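Local coordinates for protein KLLA0C04147p (Kluyveromyces lactis, PDB 5H2D) that binds ergosterol through this OSBP-related (ORD) domain of Osh1 and probably transfers sterols between membranes, at residues T6-T11 with I190-N195; K197-T202 with H231-Y236; F92-L97 with K265-G270; L85-A90 with S158-F163. All coordinates share one frame; numbering follows the deposited sequence.

Contact 1 of 4, residues T6-T11 with I190-N195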
loop_
_atom_site.group_PDB
_atom_site.type_symbol
_atom_site.label_atom_id
_atom_site.label_comp_id
_atom_site.label_asym_id
_atom_site.label_seq_id
_atom_site.Cartn_x
_atom_site.Cartn_y
_atom_site.Cartn_z
ATOM N N THR A 6 -24.284 6.478 10.382
ATOM C CA THR A 6 -24.925 7.538 9.621
ATOM C C THR A 6 -25.594 6.976 8.366
ATOM O O THR A 6 -25.319 5.860 7.921
ATOM C CB THR A 6 -23.908 8.603 9.215
ATOM O OG1 THR A 6 -22.981 8.027 8.281
ATOM C CG2 THR A 6 -23.148 9.106 10.424
ATOM N N ALA A 7 -26.468 7.796 7.778
ATOM C CA ALA A 7 -27.146 7.397 6.550
ATOM C C ALA A 7 -26.149 7.057 5.448
ATOM O O ALA A 7 -26.318 6.057 4.739
ATOM C CB ALA A 7 -28.095 8.503 6.087
ATOM N N GLU A 8 -25.106 7.875 5.283
ATOM C CA GLU A 8 -24.185 7.638 4.177
ATOM C C GLU A 8 -23.326 6.400 4.417
ATOM O O GLU A 8 -22.962 5.710 3.456
ATOM C CB GLU A 8 -23.320 8.880 3.925
ATOM C CG GLU A 8 -22.421 9.289 5.069
ATOM C CD GLU A 8 -21.776 10.647 4.851
ATOM O OE1 GLU A 8 -21.004 11.089 5.735
ATOM O OE2 GLU A 8 -22.042 11.274 3.800
ATOM N N GLN A 9 -23.006 6.092 5.675
ATOM C CA GLN A 9 -22.300 4.848 5.972
ATOM C C GLN A 9 -23.160 3.638 5.634
ATOM O O GLN A 9 -22.691 2.679 5.009
ATOM C CB GLN A 9 -21.893 4.801 7.443
ATOM C CG GLN A 9 -20.883 5.851 7.858
ATOM C CD GLN A 9 -20.675 5.878 9.368
ATOM O OE1 GLN A 9 -21.351 5.171 10.112
ATOM N NE2 GLN A 9 -19.740 6.697 9.820
ATOM N N LYS A 10 -24.428 3.657 6.055
ATOM C CA LYS A 10 -25.309 2.539 5.742
ATOM C C LYS A 10 -25.504 2.402 4.240
ATOM O O LYS A 10 -25.569 1.285 3.715
ATOM C CB LYS A 10 -26.652 2.715 6.446
ATOM C CG LYS A 10 -26.578 2.620 7.957
ATOM C CD LYS A 10 -27.959 2.834 8.557
ATOM C CE LYS A 10 -27.910 2.953 10.069
ATOM N NZ LYS A 10 -29.247 3.319 10.614
ATOM N N THR A 11 -25.613 3.526 3.534
ATOM C CA THR A 11 -25.762 3.467 2.086
ATOM C C THR A 11 -24.533 2.841 1.444
ATOM O O THR A 11 -24.648 2.051 0.502
ATOM C CB THR A 11 -26.012 4.863 1.528
ATOM O OG1 THR A 11 -27.312 5.304 1.944
ATOM C CG2 THR A 11 -25.943 4.851 0.011
ATOM N N ILE A 190 -13.206 10.103 4.520
ATOM C CA ILE A 190 -13.796 9.676 5.783
ATOM C C ILE A 190 -15.256 10.101 5.784
ATOM O O ILE A 190 -15.571 11.230 5.400
ATOM C CB ILE A 190 -13.068 10.268 7.002
ATOM C CG1 ILE A 190 -11.636 9.729 7.115
ATOM C CG2 ILE A 190 -13.863 9.958 8.275
ATOM C CD1 ILE A 190 -11.552 8.284 7.582
ATOM N N ARG A 191 -16.137 9.185 6.190
ATOM C CA ARG A 191 -17.539 9.490 6.482
ATOM C C ARG A 191 -17.716 9.493 7.998
ATOM O O ARG A 191 -17.916 8.427 8.598
ATOM C CB ARG A 191 -18.467 8.460 5.828
ATOM C CG ARG A 191 -18.645 8.662 4.326
ATOM C CD ARG A 191 -19.377 7.504 3.666
ATOM N NE ARG A 191 -18.514 6.343 3.464
ATOM C CZ ARG A 191 -17.622 6.235 2.478
ATOM N NH1 ARG A 191 -17.454 7.221 1.605
ATOM N NH2 ARG A 191 -16.886 5.136 2.373
ATOM N N PRO A 192 -17.665 10.655 8.656
ATOM C CA PRO A 192 -17.589 10.673 10.123
ATOM C C PRO A 192 -18.880 10.217 10.779
ATOM O O PRO A 192 -19.978 10.412 10.251
ATOM C CB PRO A 192 -17.309 12.146 10.444
ATOM C CG PRO A 192 -16.830 12.753 9.154
ATOM C CD PRO A 192 -17.551 12.003 8.080
ATOM N N ASP A 193 -18.733 9.619 11.965
ATOM C CA ASP A 193 -19.902 9.190 12.724
ATOM C C ASP A 193 -20.780 10.373 13.104
ATOM O O ASP A 193 -21.996 10.215 13.258
ATOM C CB ASP A 193 -19.477 8.433 13.985
ATOM C CG ASP A 193 -18.942 7.047 13.688
ATOM O OD1 ASP A 193 -19.078 6.584 12.537
ATOM O OD2 ASP A 193 -18.395 6.414 14.612
ATOM N N SER A 194 -20.191 11.555 13.252
ATOM C CA SER A 194 -20.951 12.736 13.633
ATOM C C SER A 194 -20.111 13.975 13.379
ATOM O O SER A 194 -18.879 13.910 13.281
ATOM C CB SER A 194 -21.371 12.677 15.105
ATOM O OG SER A 194 -20.254 12.910 15.946
ATOM N N ASN A 195 -20.798 15.114 13.291
ATOM C CA ASN A 195 -20.162 16.425 13.204
ATOM C C ASN A 195 -19.193 16.492 12.023
ATOM O O ASN A 195 -17.989 16.709 12.179
ATOM C CB ASN A 195 -19.450 16.777 14.512
ATOM C CG ASN A 195 -18.984 18.217 14.543
ATOM O OD1 ASN A 195 -19.727 19.128 14.165
ATOM N ND2 ASN A 195 -17.744 18.434 14.967
#

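Contact 2 of 4, residues K197-T202 with H231-Y236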
loop_
_atom_site.group_PDB
_atom_site.type_symbol
_atom_site.label_atom_id
_atom_site.label_comp_id
_atom_site.label_asym_id
_atom_site.label_seq_id
_atom_site.Cartn_x
_atom_site.Cartn_y
_atom_site.Cartn_z
ATOM N N LYS A 197 -19.608 16.454 7.307
ATOM C CA LYS A 197 -19.944 15.821 6.046
ATOM C C LYS A 197 -18.773 14.954 5.596
ATOM O O LYS A 197 -17.662 15.054 6.121
ATOM C CB LYS A 197 -20.259 16.877 4.987
ATOM C CG LYS A 197 -19.500 18.183 5.214
ATOM C CD LYS A 197 -19.071 18.868 3.919
ATOM C CE LYS A 197 -18.232 20.098 4.231
ATOM N NZ LYS A 197 -17.559 20.664 3.030
ATOM N N GLU A 198 -19.038 14.084 4.624
ATOM C CA GLU A 198 -17.959 13.321 4.001
ATOM C C GLU A 198 -16.809 14.255 3.648
ATOM O O GLU A 198 -17.018 15.339 3.095
ATOM C CB GLU A 198 -18.489 12.611 2.754
ATOM C CG GLU A 198 -17.492 11.703 2.055
ATOM C CD GLU A 198 -18.132 10.925 0.918
ATOM O OE1 GLU A 198 -18.590 9.790 1.153
ATOM O OE2 GLU A 198 -18.194 11.454 -0.213
ATOM N N GLU A 199 -15.583 13.844 3.988
ATOM C CA GLU A 199 -14.416 14.706 3.856
ATOM C C GLU A 199 -13.283 13.968 3.150
ATOM O O GLU A 199 -13.161 12.746 3.255
ATOM C CB GLU A 199 -13.934 15.205 5.230
ATOM C CG GLU A 199 -13.544 14.084 6.169
ATOM C CD GLU A 199 -13.289 14.553 7.578
ATOM O OE1 GLU A 199 -12.834 13.729 8.398
ATOM O OE2 GLU A 199 -13.569 15.739 7.864
ATOM N N LEU A 200 -12.453 14.729 2.443
ATOM C CA LEU A 200 -11.362 14.188 1.638
ATOM C C LEU A 200 -10.016 14.644 2.178
ATOM O O LEU A 200 -9.765 15.848 2.286
ATOM C CB LEU A 200 -11.485 14.630 0.181
ATOM C CG LEU A 200 -10.302 14.271 -0.722
ATOM C CD1 LEU A 200 -10.201 12.753 -0.868
ATOM C CD2 LEU A 200 -10.429 14.942 -2.086
ATOM N N TYR A 201 -9.135 13.684 2.461
ATOM C CA TYR A 201 -7.737 13.945 2.772
ATOM C C TYR A 201 -6.880 13.525 1.583
ATOM O O TYR A 201 -7.164 12.509 0.944
ATOM C CB TYR A 201 -7.298 13.164 4.012
ATOM C CG TYR A 201 -8.091 13.435 5.276
ATOM C CD1 TYR A 201 -9.301 12.786 5.531
ATOM C CD2 TYR A 201 -7.604 14.309 6.235
ATOM C CE1 TYR A 201 -10.005 13.029 6.701
ATOM C CE2 TYR A 201 -8.303 14.563 7.395
ATOM C CZ TYR A 201 -9.497 13.921 7.627
ATOM O OH TYR A 201 -10.188 14.176 8.801
ATOM N N THR A 202 -5.840 14.297 1.271
ATOM C CA THR A 202 -4.876 13.871 0.256
ATOM C C THR A 202 -3.448 14.054 0.757
ATOM O O THR A 202 -3.171 14.920 1.598
ATOM C CB THR A 202 -5.044 14.627 -1.078
ATOM O OG1 THR A 202 -4.879 16.035 -0.860
ATOM C CG2 THR A 202 -6.415 14.373 -1.693
ATOM N N HIS A 231 -9.402 18.660 2.670
ATOM C CA HIS A 231 -9.889 19.655 1.725
ATOM C C HIS A 231 -11.199 20.283 2.162
ATOM O O HIS A 231 -11.596 21.309 1.599
ATOM C CB HIS A 231 -10.048 19.035 0.342
ATOM C CG HIS A 231 -8.746 18.663 -0.292
ATOM N ND1 HIS A 231 -8.077 19.491 -1.168
ATOM C CD2 HIS A 231 -7.981 17.554 -0.160
ATOM C CE1 HIS A 231 -6.959 18.902 -1.559
ATOM N NE2 HIS A 231 -6.879 17.726 -0.961
ATOM N N ASN A 232 -11.869 19.703 3.148
ATOM C CA ASN A 232 -13.160 20.208 3.570
ATOM C C ASN A 232 -13.078 21.164 4.753
ATOM O O ASN A 232 -13.912 22.072 4.842
ATOM C CB ASN A 232 -14.092 19.037 3.901
ATOM C CG ASN A 232 -14.457 18.213 2.668
ATOM O OD1 ASN A 232 -13.646 17.435 2.153
ATOM N ND2 ASN A 232 -15.685 18.377 2.195
ATOM N N THR A 233 -12.081 21.040 5.635
ATOM C CA THR A 233 -12.184 21.774 6.910
ATOM C C THR A 233 -11.443 23.128 7.128
ATOM O O THR A 233 -12.040 24.010 7.745
ATOM C CB THR A 233 -11.820 20.847 8.100
ATOM O OG1 THR A 233 -10.572 20.182 7.869
ATOM C CG2 THR A 233 -12.930 19.821 8.319
ATOM N N GLY A 234 -10.201 23.354 6.697
ATOM C CA GLY A 234 -9.273 22.395 6.139
ATOM C C GLY A 234 -8.023 22.313 7.024
ATOM O O GLY A 234 -7.047 23.067 6.892
ATOM N N ASP A 235 -8.093 21.392 7.972
ATOM C CA ASP A 235 -6.961 21.037 8.810
ATOM C C ASP A 235 -5.810 20.484 7.961
ATOM O O ASP A 235 -5.986 20.092 6.804
ATOM C CB ASP A 235 -7.412 20.007 9.839
ATOM C CG ASP A 235 -8.708 20.401 10.522
ATOM O OD1 ASP A 235 -8.782 21.547 11.008
ATOM O OD2 ASP A 235 -9.652 19.581 10.575
ATOM N N TYR A 236 -4.610 20.459 8.541
ATOM C CA TYR A 236 -3.475 19.888 7.825
ATOM C C TYR A 236 -2.470 19.330 8.822
ATOM O O TYR A 236 -2.447 19.707 9.995
ATOM C CB TYR A 236 -2.801 20.909 6.895
ATOM C CG TYR A 236 -2.272 22.148 7.599
ATOM C CD1 TYR A 236 -3.124 23.200 7.919
ATOM C CD2 TYR A 236 -0.931 22.265 7.935
ATOM C CE1 TYR A 236 -2.653 24.337 8.564
ATOM C CE2 TYR A 236 -0.451 23.401 8.576
ATOM C CZ TYR A 236 -1.319 24.427 8.890
ATOM O OH TYR A 236 -0.846 25.555 9.531
HETATM O O HOH W 1 -15.450 22.929 2.793
HETATM O O HOH W 2 -9.245 17.155 9.481
#

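Contact 3 of 4, residues F92-L97 with K265-G270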
loop_
_atom_site.group_PDB
_atom_site.type_symbol
_atom_site.label_atom_id
_atom_site.label_comp_id
_atom_site.label_asym_id
_atom_site.label_seq_id
_atom_site.Cartn_x
_atom_site.Cartn_y
_atom_site.Cartn_z
ATOM N N PHE A 92 -14.419 9.986 15.778
ATOM C CA PHE A 92 -14.114 11.188 16.549
ATOM C C PHE A 92 -14.842 12.398 15.968
ATOM O O PHE A 92 -14.763 12.666 14.767
ATOM C CB PHE A 92 -12.599 11.428 16.584
ATOM C CG PHE A 92 -11.828 10.277 17.174
ATOM C CD1 PHE A 92 -12.206 9.729 18.389
ATOM C CD2 PHE A 92 -10.748 9.718 16.503
ATOM C CE1 PHE A 92 -11.516 8.658 18.933
ATOM C CE2 PHE A 92 -10.053 8.644 17.046
ATOM C CZ PHE A 92 -10.436 8.112 18.256
ATOM N N GLU A 93 -15.562 13.129 16.827
ATOM C CA GLU A 93 -16.300 14.290 16.342
ATOM C C GLU A 93 -15.368 15.432 15.959
ATOM O O GLU A 93 -15.697 16.244 15.088
ATOM C CB GLU A 93 -17.308 14.742 17.401
ATOM C CG GLU A 93 -16.692 15.042 18.754
ATOM C CD GLU A 93 -16.071 16.420 18.810
ATOM O OE1 GLU A 93 -16.434 17.261 17.960
ATOM O OE2 GLU A 93 -15.215 16.663 19.694
ATOM N N ASP A 94 -14.196 15.491 16.573
ATOM C CA ASP A 94 -13.232 16.559 16.346
ATOM C C ASP A 94 -12.444 16.282 15.066
ATOM O O ASP A 94 -11.735 15.276 14.980
ATOM C CB ASP A 94 -12.319 16.630 17.572
ATOM C CG ASP A 94 -11.172 17.604 17.423
ATOM O OD1 ASP A 94 -11.062 18.311 16.402
ATOM O OD2 ASP A 94 -10.366 17.671 18.384
ATOM N N SER A 95 -12.550 17.172 14.076
ATOM C CA SER A 95 -11.909 16.901 12.790
ATOM C C SER A 95 -10.393 16.814 12.908
ATOM O O SER A 95 -9.761 16.061 12.157
ATOM C CB SER A 95 -12.298 17.962 11.757
ATOM O OG SER A 95 -11.821 19.248 12.117
ATOM N N THR A 96 -9.785 17.571 13.837
ATOM C CA THR A 96 -8.330 17.518 13.975
ATOM C C THR A 96 -7.871 16.195 14.572
ATOM O O THR A 96 -6.755 15.746 14.284
ATOM C CB THR A 96 -7.811 18.683 14.825
ATOM O OG1 THR A 96 -8.227 18.527 16.191
ATOM C CG2 THR A 96 -8.321 20.002 14.274
ATOM N N LEU A 97 -8.705 15.568 15.407
ATOM C CA LEU A 97 -8.409 14.240 15.934
ATOM C C LEU A 97 -8.635 13.163 14.878
ATOM O O LEU A 97 -7.881 12.184 14.823
ATOM C CB LEU A 97 -9.252 13.970 17.187
ATOM C CG LEU A 97 -9.089 12.631 17.916
ATOM C CD1 LEU A 97 -7.652 12.407 18.358
ATOM C CD2 LEU A 97 -10.030 12.533 19.117
ATOM N N LYS A 265 -1.828 24.703 16.471
ATOM C CA LYS A 265 -1.356 23.340 16.699
ATOM C C LYS A 265 -2.279 22.641 17.693
ATOM O O LYS A 265 -2.485 23.130 18.808
ATOM C CB LYS A 265 0.087 23.358 17.203
ATOM C CG LYS A 265 0.714 21.979 17.365
ATOM C CD LYS A 265 2.145 22.063 17.870
ATOM C CE LYS A 265 3.092 22.561 16.794
ATOM N NZ LYS A 265 4.478 22.728 17.325
ATOM N N GLU A 266 -2.859 21.512 17.284
ATOM C CA GLU A 266 -3.814 20.791 18.114
ATOM C C GLU A 266 -3.268 19.496 18.678
ATOM O O GLU A 266 -3.641 19.111 19.790
ATOM C CB GLU A 266 -5.088 20.476 17.316
ATOM C CG GLU A 266 -5.867 21.707 16.851
ATOM C CD GLU A 266 -7.064 22.004 17.738
ATOM O OE1 GLU A 266 -7.125 21.463 18.869
ATOM O OE2 GLU A 266 -7.961 22.756 17.294
ATOM N N TRP A 267 -2.407 18.808 17.931
ATOM C CA TRP A 267 -1.877 17.514 18.334
ATOM C C TRP A 267 -0.457 17.383 17.808
ATOM O O TRP A 267 -0.114 17.945 16.765
ATOM C CB TRP A 267 -2.722 16.348 17.788
ATOM C CG TRP A 267 -4.197 16.438 18.036
ATOM C CD1 TRP A 267 -5.132 17.038 17.237
ATOM C CD2 TRP A 267 -4.914 15.878 19.141
ATOM N NE1 TRP A 267 -6.383 16.892 17.783
ATOM C CE2 TRP A 267 -6.279 16.189 18.955
ATOM C CE3 TRP A 267 -4.537 15.147 20.267
ATOM C CZ2 TRP A 267 -7.264 15.798 19.857
ATOM C CZ3 TRP A 267 -5.515 14.752 21.160
ATOM C CH2 TRP A 267 -6.865 15.076 20.949
ATOM N N ILE A 268 0.373 16.651 18.553
ATOM C CA ILE A 268 1.664 16.195 18.057
ATOM C C ILE A 268 1.717 14.690 18.269
ATOM O O ILE A 268 0.996 14.131 19.096
ATOM C CB ILE A 268 2.866 16.879 18.747
ATOM C CG1 ILE A 268 2.761 16.730 20.270
ATOM C CG2 ILE A 268 2.981 18.340 18.300
ATOM C CD1 ILE A 268 3.938 17.316 21.034
ATOM N N PHE A 269 2.569 14.032 17.490
ATOM C CA PHE A 269 2.749 12.597 17.640
ATOM C C PHE A 269 4.167 12.246 17.227
ATOM O O PHE A 269 4.853 13.023 16.555
ATOM C CB PHE A 269 1.712 11.800 16.835
ATOM C CG PHE A 269 1.858 11.918 15.334
ATOM C CD1 PHE A 269 2.715 11.077 14.636
ATOM C CD2 PHE A 269 1.103 12.838 14.623
ATOM C CE1 PHE A 269 2.834 11.175 13.254
ATOM C CE2 PHE A 269 1.221 12.932 13.248
ATOM C CZ PHE A 269 2.083 12.101 12.569
ATOM N N GLY A 270 4.606 11.072 17.649
ATOM C CA GLY A 270 5.961 10.657 17.343
ATOM C C GLY A 270 6.224 9.267 17.867
ATOM O O GLY A 270 5.479 8.734 18.696
#

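Contact 4 of 4, residues L85-A90 with S158-F163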
loop_
_atom_site.group_PDB
_atom_site.type_symbol
_atom_site.label_atom_id
_atom_site.label_comp_id
_atom_site.label_asym_id
_atom_site.label_seq_id
_atom_site.Cartn_x
_atom_site.Cartn_y
_atom_site.Cartn_z
ATOM N N LEU A 85 -7.354 1.863 12.159
ATOM C CA LEU A 85 -7.141 3.261 12.529
ATOM C C LEU A 85 -8.133 4.184 11.843
ATOM O O LEU A 85 -8.461 5.250 12.383
ATOM C CB LEU A 85 -5.711 3.695 12.192
ATOM C CG LEU A 85 -4.636 3.083 13.081
ATOM C CD1 LEU A 85 -3.251 3.283 12.491
ATOM C CD2 LEU A 85 -4.706 3.686 14.475
ATOM N N LEU A 86 -8.603 3.807 10.651
ATOM C CA LEU A 86 -9.492 4.678 9.898
ATOM C C LEU A 86 -10.916 4.629 10.435
ATOM O O LEU A 86 -11.622 5.640 10.374
ATOM C CB LEU A 86 -9.442 4.312 8.414
ATOM C CG LEU A 86 -8.057 4.523 7.793
ATOM C CD1 LEU A 86 -8.134 4.189 6.320
ATOM C CD2 LEU A 86 -7.586 5.948 8.003
ATOM N N ASN A 87 -11.346 3.479 10.961
ATOM C CA ASN A 87 -12.638 3.419 11.641
ATOM C C ASN A 87 -12.583 4.159 12.963
ATOM O O ASN A 87 -13.547 4.838 13.341
ATOM C CB ASN A 87 -13.049 1.971 11.854
ATOM C CG ASN A 87 -13.399 1.299 10.567
ATOM O OD1 ASN A 87 -14.043 1.906 9.705
ATOM N ND2 ASN A 87 -12.955 0.058 10.400
ATOM N N GLN A 88 -11.468 4.038 13.684
ATOM C CA GLN A 88 -11.274 4.880 14.858
ATOM C C GLN A 88 -11.373 6.350 14.477
ATOM O O GLN A 88 -12.079 7.127 15.126
ATOM C CB GLN A 88 -9.925 4.576 15.511
ATOM C CG GLN A 88 -9.828 3.209 16.156
ATOM C CD GLN A 88 -8.569 3.071 16.978
ATOM O OE1 GLN A 88 -7.468 3.217 16.463
ATOM N NE2 GLN A 88 -8.726 2.819 18.274
ATOM N N ALA A 89 -10.688 6.751 13.404
ATOM C CA ALA A 89 -10.746 8.136 12.953
ATOM C C ALA A 89 -12.188 8.579 12.719
ATOM O O ALA A 89 -12.595 9.668 13.142
ATOM C CB ALA A 89 -9.917 8.310 11.677
ATOM N N ALA A 90 -12.981 7.735 12.049
ATOM C CA ALA A 90 -14.358 8.100 11.738
ATOM C C ALA A 90 -15.181 8.348 12.994
ATOM O O ALA A 90 -16.190 9.061 12.929
ATOM C CB ALA A 90 -15.024 7.009 10.894
ATOM N N SER A 158 -15.006 1.025 2.103
ATOM C CA SER A 158 -15.460 0.527 3.389
ATOM C C SER A 158 -16.645 1.377 3.791
ATOM O O SER A 158 -16.842 2.467 3.229
ATOM C CB SER A 158 -14.344 0.631 4.447
ATOM O OG SER A 158 -14.536 -0.230 5.555
ATOM N N PRO A 159 -17.476 0.933 4.739
ATOM C CA PRO A 159 -18.632 1.764 5.109
ATOM C C PRO A 159 -18.254 3.163 5.583
ATOM O O PRO A 159 -18.947 4.130 5.242
ATOM C CB PRO A 159 -19.315 0.946 6.211
ATOM C CG PRO A 159 -19.013 -0.463 5.862
ATOM C CD PRO A 159 -17.568 -0.417 5.334
ATOM N N LYS A 160 -17.152 3.314 6.323
ATOM C CA LYS A 160 -16.810 4.598 6.919
ATOM C C LYS A 160 -15.679 5.333 6.207
ATOM O O LYS A 160 -15.388 6.477 6.561
ATOM C CB LYS A 160 -16.434 4.413 8.392
ATOM C CG LYS A 160 -17.516 3.737 9.229
ATOM C CD LYS A 160 -17.197 3.817 10.718
ATOM C CE LYS A 160 -18.276 3.115 11.536
ATOM N NZ LYS A 160 -18.604 3.866 12.778
ATOM N N TRP A 161 -15.029 4.717 5.219
ATOM C CA TRP A 161 -13.885 5.368 4.591
ATOM C C TRP A 161 -13.598 4.711 3.245
ATOM O O TRP A 161 -13.876 3.526 3.047
ATOM C CB TRP A 161 -12.626 5.302 5.475
ATOM C CG TRP A 161 -12.272 3.903 5.934
ATOM C CD1 TRP A 161 -12.641 3.309 7.106
ATOM C CD2 TRP A 161 -11.476 2.934 5.231
ATOM N NE1 TRP A 161 -12.135 2.033 7.180
ATOM C CE2 TRP A 161 -11.417 1.777 6.039
ATOM C CE3 TRP A 161 -10.813 2.936 4.003
ATOM C CZ2 TRP A 161 -10.718 0.629 5.652
ATOM C CZ3 TRP A 161 -10.117 1.793 3.620
ATOM C CH2 TRP A 161 -10.084 0.655 4.438
ATOM N N ASP A 162 -13.057 5.507 2.329
ATOM C CA ASP A 162 -12.498 5.019 1.076
ATOM C C ASP A 162 -11.029 5.412 1.020
ATOM O O ASP A 162 -10.582 6.326 1.718
ATOM C CB ASP A 162 -13.223 5.602 -0.142
ATOM C CG ASP A 162 -14.717 5.380 -0.095
ATOM O OD1 ASP A 162 -15.154 4.276 0.298
ATOM O OD2 ASP A 162 -15.447 6.342 -0.432
ATOM N N PHE A 163 -10.270 4.721 0.170
ATOM C CA PHE A 163 -8.841 4.996 0.033
ATOM C C PHE A 163 -8.424 4.592 -1.371
ATOM O O PHE A 163 -8.529 3.417 -1.729
ATOM C CB PHE A 163 -8.020 4.230 1.077
ATOM C CG PHE A 163 -6.538 4.525 1.042
ATOM C CD1 PHE A 163 -6.063 5.835 1.014
ATOM C CD2 PHE A 163 -5.615 3.489 1.115
ATOM C CE1 PHE A 163 -4.684 6.100 1.014
ATOM C CE2 PHE A 163 -4.254 3.755 1.124
ATOM C CZ PHE A 163 -3.791 5.056 1.066
HETATM O O HOH W 3 -15.568 1.264 7.599
HETATM O O HOH W 4 -12.770 -1.146 7.576
HETATM O O HOH W 5 -16.074 3.839 14.086
#

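Contact 1 of 4, residues T6-T11 with I190-N195
Gln9, in the first turn of helix 7-18, reaches the loop 190-195 of the OSBP-related domain from a helix start closed by a capping box between Thr6 and Gln9. On the loop, Arg191 comes first. Its aliphatic part lies against the Glu8 chain and carboxylate, with Glu8 OE1 3.7 Å from Arg191 CB; the side chains cross obliquely, while the guanidinium forms salt bridges with Glu198 and Asp162. The carbonyl O of Arg191 accepts from Gln9 NE2 at 2.8 Å. Pro192 follows, its carbonyl O 3.4 Å from Thr6 CG2. The CB of Asp193 points away from the helix, but its carboxylate, which also pairs with Lys160, comes back to receive the second N-H of Gln9. Both acceptors lie in the Gln9 amide plane, a geometry that fixes the rotation of the amide. Asp193 O is 3.3 Å from Thr6 CG2, which stands anti to its own carbonyl carbon; chi1 of 67° puts Thr6 OG1 at the cap instead, accepting from Gln9 N. Thr6 N donates to Gln9 OE1 from above the carbonyl plane. The bond from Gln9 NE2 to Asp193 OD1 measures 2.8 Å and is nearly straight at 170°.

Contact 2 of 4, residues K197-T202 with H231-Y236
Asn232 and His231 supply most of the surface that the turn 231-236 lays against residues 197-202, and Leu200 meets both of them. The Asn232 amide sits over the start of strand 199-203. Its OD1 accepts from Leu200 N at 3.0 Å, with the donor 37° out of the carbonyl plane, and also approaches Glu199 CA at 3.3 Å. With chi1 at -67°, Asn232 CG stands anti to its own carbonyl carbon; the amide beyond it meets the strand backbone. Lys197 NZ lies 3.1 Å from Asn232 ND2, two donors and not a hydrogen bond; the link is a water that accepts from the amine and donates to Asn232 O. An alanine in place of Asn232 would probably leave Leu200 N without its acceptor across the turn and open a gap beside Glu199 CA.

The setting is the antiparallel strands of the OSBP-related domain, where strand 199-203 pairs with strand 219-230 and the turn leads on to strand 236-241. Just past the end of strand 219-230, His231 N donates to Leu200 O at 2.9 Å, the N-H...O angle being 166°. Its ring lies beside Leu200, pointing the same way, with His231 CD2 4.1 Å from Leu200 CG. Farther along the strand, Thr202 crosses the imidazole at about a right angle. A short hydrogen bond of 2.6 Å joins Thr202 OG1 to His231 NE2 at the ring edge. Beyond Asn232, Thr233 OG1 accepts from Asp235 N in an ST turn, and a second water donates to both Asp235 OD2 and Tyr201 OH.

Contact 3 of 4, residues F92-L97 with K265-G270
Asp94 is the first residue of 92-97 to meet strand 265-272, its OD2 lying 3.9 Å from Trp267 CZ2 at the edge of the indole and near the ring plane. The same carboxylate caps helix 95-108. Asp94 OD1 takes two bonds from one face of its plane, from Thr96 OG1 at 2.9 Å and from Thr96 N at 3.0 Å, while OD2 bonds to Tyr310. Two donors on a single oxygen hold the carboxylate at the helix start.

Thr96 carries the polar link. With chi1 at 69°, its OG1 lies between the backbone N and the carbonyl carbon, where it donates to Asp94 and also accepts from Trp267 NE1 at 2.9 Å. The oxygen is only 7° out of the indole plane, so the N-H is met in the plane of the ring. On its other branch, Thr96 CG2 packs against Glu266 CG at 3.9 Å; the Glu266 carboxylate itself pairs with Lys281.

Leu97 approaches the indole from a face. Its CD1 stands 3.9 Å from the centroid of the Trp267 six-membered ring, 20° off the normal, a CH-pi contact. Trp267 is thereby held both at its N-H and over its benzo ring, and Tyr310 meets it edge-to-face. Glu266 and Trp267 both face Val258, the signature of a classic beta bulge, here beside the N-cap of a helix packed against antiparallel strands of the OSBP-related domain.

Contact 4 of 4, residues L85-A90 with S158-F163
Helix 84-90 runs past the start of strand 161-173 with CA atoms closest at Asn87 and Lys160, 6.4 Å, and at Leu86 and Trp161, 6.9 Å. Leu86 covers one face of the Trp161 indole, whose CG lies between the backbone N and the carbonyl carbon (chi1 53°), and crosses it at about a right angle. Leu86 CB stands 3.6 Å from the centroid of the five-membered ring and 11° off the normal, a CH-pi contact, while CD1 reaches CD2 and CE3 nearer the benzo ring. Ser158 CB lies over the centre of the opposite face, so the indole is layered between the helix and its own loop. Asn87 comes to the ring edge with its amide tilted 50° from the indole, and Asn87 OD1 is 3.2 Å from Trp161 NE1.

One water donates to Asn87 OD1, accepts from Lys160 N and bonds to Ser158 OG; a second accepts from Asn87 ND2 and, weakly, from Trp161 NE1, and bonds to Ser158 OG. The Lys160 chain meets the helix at Ala90, its CD 3.9 Å from Ala90 CB. The amine pairs with Asp193 and donates to a third water, which in turn donates to Asn87 O.

An alanine in place of Trp161 would probably open a gap between Leu86 and Ser158 and take from the second water its weak donor, Trp161 NE1. Leu86 also touches Leu188 and Phe105, which places the contact where helices 84-90 and 95-108 pack against antiparallel strands of the OSBP-related domain.

All four contacts lie on one side of the centre of the domain. Contacts 1 and 4 are tightly coupled, their centres 10 Å apart: Lys160 NZ bonds to Asp193 OD1 at 2.8 Å, and Asp193 N probably to Ala90 O. Contact 1 joins contact 2 through the salt bridge from Arg191 NH1 to Glu198 OE1, 2.8 Å, and contact 3 through a probable hydrogen bond from Asn195 ND2 to Glu93 O, 3.0 Å. Contact 2 meets contact 3 where Asp235 OD2 lies 2.7 Å from Ser95 OG, again probably bonded. Contacts 3 and 4 use consecutive helices and are linked by sequence alone. The bound ergosterol is about 13 Å from the Leu86 side chain of contact 4.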